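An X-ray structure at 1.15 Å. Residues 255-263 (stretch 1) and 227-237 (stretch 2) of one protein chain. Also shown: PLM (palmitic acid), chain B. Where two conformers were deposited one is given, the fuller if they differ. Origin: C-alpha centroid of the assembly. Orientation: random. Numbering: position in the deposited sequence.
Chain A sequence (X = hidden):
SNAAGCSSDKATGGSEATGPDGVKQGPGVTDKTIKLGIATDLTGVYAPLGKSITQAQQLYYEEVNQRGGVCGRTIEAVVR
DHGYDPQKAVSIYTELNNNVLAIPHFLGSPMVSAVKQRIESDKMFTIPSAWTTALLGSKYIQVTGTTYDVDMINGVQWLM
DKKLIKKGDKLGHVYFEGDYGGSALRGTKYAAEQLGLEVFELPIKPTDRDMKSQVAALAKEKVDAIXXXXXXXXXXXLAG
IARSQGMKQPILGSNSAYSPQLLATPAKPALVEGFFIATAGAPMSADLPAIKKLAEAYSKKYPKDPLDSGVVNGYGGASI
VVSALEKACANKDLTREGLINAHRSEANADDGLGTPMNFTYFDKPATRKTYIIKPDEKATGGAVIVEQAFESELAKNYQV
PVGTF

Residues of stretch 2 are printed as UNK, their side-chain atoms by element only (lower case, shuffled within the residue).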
# COMPACT_ATOMS: atom_id res chain seq x y z
N ASN A 255 -1.17 4.45 -5.80
CA ASN A 255 -0.16 4.81 -4.80
C ASN A 255 1.21 4.23 -5.01
O ASN A 255 2.19 4.74 -4.44
CB ASN A 255 -0.66 4.56 -3.37
CG ASN A 255 -0.88 3.10 -3.03
OD1 ASN A 255 -0.15 2.25 -3.50
ND2 ASN A 255 -1.87 2.83 -2.18
N SER A 256 1.35 3.20 -5.83
CA SER A 256 2.62 2.51 -6.03
C SER A 256 3.21 2.76 -7.40
O SER A 256 4.25 2.16 -7.75
CB SER A 256 2.48 1.02 -5.81
OG SER A 256 1.66 0.44 -6.81
N ALA A 257 2.64 3.67 -8.17
CA ALA A 257 3.07 3.94 -9.55
C ALA A 257 4.22 4.97 -9.58
O ALA A 257 4.19 5.91 -10.37
CB ALA A 257 1.89 4.39 -10.41
N TYR A 258 5.22 4.80 -8.71
CA TYR A 258 6.34 5.74 -8.53
C TYR A 258 7.29 5.17 -7.51
O TYR A 258 6.89 4.58 -6.54
CB TYR A 258 5.80 7.10 -8.04
CG TYR A 258 6.90 8.03 -7.70
CD1 TYR A 258 7.69 8.56 -8.71
CD2 TYR A 258 7.15 8.44 -6.41
CE1 TYR A 258 8.77 9.40 -8.40
CE2 TYR A 258 8.20 9.30 -6.12
CZ TYR A 258 8.98 9.79 -7.12
OH TYR A 258 10.04 10.65 -6.86
N SER A 259 8.59 5.38 -7.75
CA SER A 259 9.66 5.21 -6.76
C SER A 259 10.61 6.38 -6.99
O SER A 259 10.82 6.82 -8.10
CB SER A 259 10.38 3.89 -7.03
OG SER A 259 11.08 3.96 -8.28
N PRO A 260 11.25 6.87 -5.91
CA PRO A 260 12.20 7.95 -6.10
C PRO A 260 13.43 7.60 -6.92
O PRO A 260 14.01 8.49 -7.53
CB PRO A 260 12.64 8.28 -4.67
CG PRO A 260 11.60 7.75 -3.79
CD PRO A 260 11.03 6.56 -4.50
N GLN A 261 13.72 6.33 -7.06
CA GLN A 261 14.81 5.91 -7.94
C GLN A 261 14.59 6.43 -9.36
O GLN A 261 15.52 6.62 -10.14
CB GLN A 261 14.91 4.39 -8.00
CG GLN A 261 15.52 3.74 -6.79
CD GLN A 261 14.67 3.70 -5.56
OE1 GLN A 261 13.43 3.95 -5.61
NE2 GLN A 261 15.27 3.30 -4.46
N LEU A 262 13.32 6.55 -9.77
CA LEU A 262 13.03 7.01 -11.12
C LEU A 262 13.56 8.43 -11.39
O LEU A 262 13.81 8.80 -12.53
CB LEU A 262 11.53 7.01 -11.39
CG LEU A 262 10.79 5.69 -11.26
CD1 LEU A 262 9.30 5.87 -11.54
CD2 LEU A 262 11.38 4.60 -12.15
N LEU A 263 13.77 9.21 -10.33
CA LEU A 263 14.29 10.56 -10.49
C LEU A 263 15.75 10.61 -10.89
O LEU A 263 16.18 11.62 -11.43
CB LEU A 263 14.05 11.40 -9.24
CG LEU A 263 12.59 11.55 -8.83
CD1 LEU A 263 12.43 12.49 -7.70
CD2 LEU A 263 11.69 12.00 -9.98
N UNK A 227 -4.79 7.97 -16.36
CA UNK A 227 -4.75 7.33 -15.05
C UNK A 227 -3.94 6.06 -15.19
O UNK A 227 -3.99 5.39 -16.23
c UNK A 227 -6.15 7.01 -14.53
c UNK A 227 -6.91 8.18 -13.89
c UNK A 227 -8.31 7.71 -13.52
c UNK A 227 -6.98 9.46 -14.70
N UNK A 228 -3.16 5.76 -14.14
CA UNK A 228 -2.23 4.63 -14.19
C UNK A 228 -2.27 3.86 -12.90
O UNK A 228 -1.93 4.39 -11.84
c UNK A 228 -0.81 5.10 -14.46
c UNK A 228 0.25 4.01 -14.56
c UNK A 228 -0.01 3.04 -15.71
c UNK A 228 1.65 4.58 -14.68
N UNK A 229 -2.57 2.57 -12.98
CA UNK A 229 -2.47 1.66 -11.86
C UNK A 229 -1.53 0.55 -12.23
O UNK A 229 -1.88 -0.44 -12.86
c UNK A 229 -3.85 1.13 -11.46
o UNK A 229 -4.75 2.20 -11.21
N UNK A 230 -0.26 0.80 -11.91
CA UNK A 230 0.85 -0.06 -12.29
C UNK A 230 1.99 0.26 -11.32
O UNK A 230 1.74 0.80 -10.22
c UNK A 230 1.23 0.21 -13.71
N UNK A 231 3.20 -0.15 -11.67
CA UNK A 231 4.35 0.07 -10.83
C UNK A 231 5.26 1.11 -11.40
O UNK A 231 5.00 1.78 -12.40
N UNK A 232 6.41 1.32 -10.72
CA UNK A 232 7.33 2.38 -11.10
C UNK A 232 7.82 2.30 -12.55
O UNK A 232 7.86 3.30 -13.24
c UNK A 232 8.49 2.23 -10.09
c UNK A 232 7.87 1.61 -8.88
c UNK A 232 6.80 0.69 -9.44
N UNK A 233 8.17 1.10 -13.00
CA UNK A 233 8.67 0.94 -14.36
C UNK A 233 7.67 1.43 -15.39
O UNK A 233 8.00 2.14 -16.36
o UNK A 233 10.44 -2.75 -16.94
c UNK A 233 9.02 -0.51 -14.63
n UNK A 233 8.64 -3.15 -15.71
c UNK A 233 9.51 -2.35 -16.27
c UNK A 233 9.29 -0.87 -16.08
N UNK A 234 6.39 1.07 -15.22
CA UNK A 234 5.34 1.50 -16.14
C UNK A 234 5.14 3.00 -16.07
O UNK A 234 4.90 3.64 -17.10
c UNK A 234 4.03 0.77 -15.93
o UNK A 234 4.66 -1.28 -14.05
n UNK A 234 5.00 -2.83 -15.63
c UNK A 234 4.10 -0.70 -16.29
c UNK A 234 4.63 -1.62 -15.22
N UNK A 235 5.19 3.56 -14.87
CA UNK A 235 5.03 5.01 -14.74
C UNK A 235 6.12 5.76 -15.48
O UNK A 235 5.85 6.73 -16.18
c UNK A 235 5.04 5.42 -13.27
N UNK A 236 7.38 5.34 -15.32
CA UNK A 236 8.49 6.00 -16.00
C UNK A 236 8.28 5.94 -17.50
O UNK A 236 8.53 6.90 -18.22
c UNK A 236 9.81 5.42 -15.59
N UNK A 237 7.93 4.75 -18.01
CA UNK A 237 7.78 4.54 -19.44
C UNK A 237 6.61 5.39 -19.98
O UNK A 237 6.73 6.13 -20.94
o UNK A 237 7.40 2.85 -21.12
c UNK A 237 7.57 3.07 -19.74
C1 PLM B . -0.97 -4.32 -5.64
O1 PLM B . -1.92 -3.99 -4.89
O2 PLM B . -0.80 -5.46 -6.13
C2 PLM B . 0.15 -3.32 -5.84
C3 PLM B . 1.11 -3.42 -4.57
C4 PLM B . 2.15 -2.33 -4.52
C5 PLM B . 3.08 -2.47 -3.37
C6 PLM B . 4.13 -1.37 -3.13
C7 PLM B . 3.59 -0.31 -2.19
C8 PLM B . 4.44 0.92 -2.02
C9 PLM B . 4.06 1.82 -0.86
CA PLM B . 3.04 2.93 -1.20
CB PLM B . 2.53 3.56 0.16
CC PLM B . 0.98 3.56 0.24
CD PLM B . 0.43 3.63 1.65
CE PLM B . -1.09 3.60 1.80
CF PLM B . -1.49 3.05 3.18
CG PLM B . -1.52 4.08 4.29

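Position 227 carries four side-chain carbons that fork at the second, with no heteroatom, and its side chain is out of reach of stretch 1; this is the pattern of leucine, Leu227. Position 228 repeats the four carbons and the fork. Its CA-to-CB bond runs sideways, yet the end of the chain comes nearer, one terminal methyl lying 4.3 Å from Ala257 CB. It is Leu228, chi1 t and chi2 p, and the methyl is CD2.

Position 229 has one carbon followed by one oxygen and points away: Ser229, which closes the strand segment without touching stretch 1. Position 230 has a single carbon, also directed away, so it is Ala230, and its backbone makes the contact. Its O lies 3.5 Å from Ala257 CA, a CA-H...O approach with 120° at the hydrogen, and 3.4 Å from Ser256 OG.

Position 231 has no side-chain atoms and is Gly231. Its CA sits 3.7 Å from Ser256 O, and the residue occupies the N-cap position. An ideal CB here would fall 2.8 Å from the ring carbon bonded to the next backbone N. At position 232 three carbons close a ring onto that N, which identifies Pro232. Its CD is 3.4 Å from Ser256 O, its CG 3.9 Å from Tyr258 C, and its CB 3.6 Å from Ser259 OG.

Positions 233 and 234 each show three carbons, the third bearing one oxygen and one nitrogen, hence Gln233 and Gln234. The first points away. The second folds back, so that Gly231 N donates to Gln234 OE1 at 3.0 Å, 147° at the hydrogen, satisfying an amide at the start of the helix.

Position 235 has one carbon directed toward stretch 1: Ala235, whose CB is 3.1 Å from Ala257 O. Position 236 has the same single carbon and direction; Ala236 CB meets Leu262 CD2 at 3.9 Å. Position 237, one carbon then one oxygen, is Ser237, out of reach.

The contact buries 375 Å² and has no clear hydrogen bond across it; it works by packing. Ala257 and Pro232 are the most covered residues, and the small Ala257 CB lies 4.4 Å from Ala235 CB. Ala257 O is buried without a polar partner. Leu262, pointing toward stretch 2, extends the apolar patch: its CD1 lies 4.0 Å from Pro232 CB and 3.4 Å from Pro232 O. That carbonyl also accepts from Ala236 N at 3.0 Å, so Leu262 packs against the first turn of an internally bonded helix.

Stretch 2, residues 227-237: LLSAGPQQAAS
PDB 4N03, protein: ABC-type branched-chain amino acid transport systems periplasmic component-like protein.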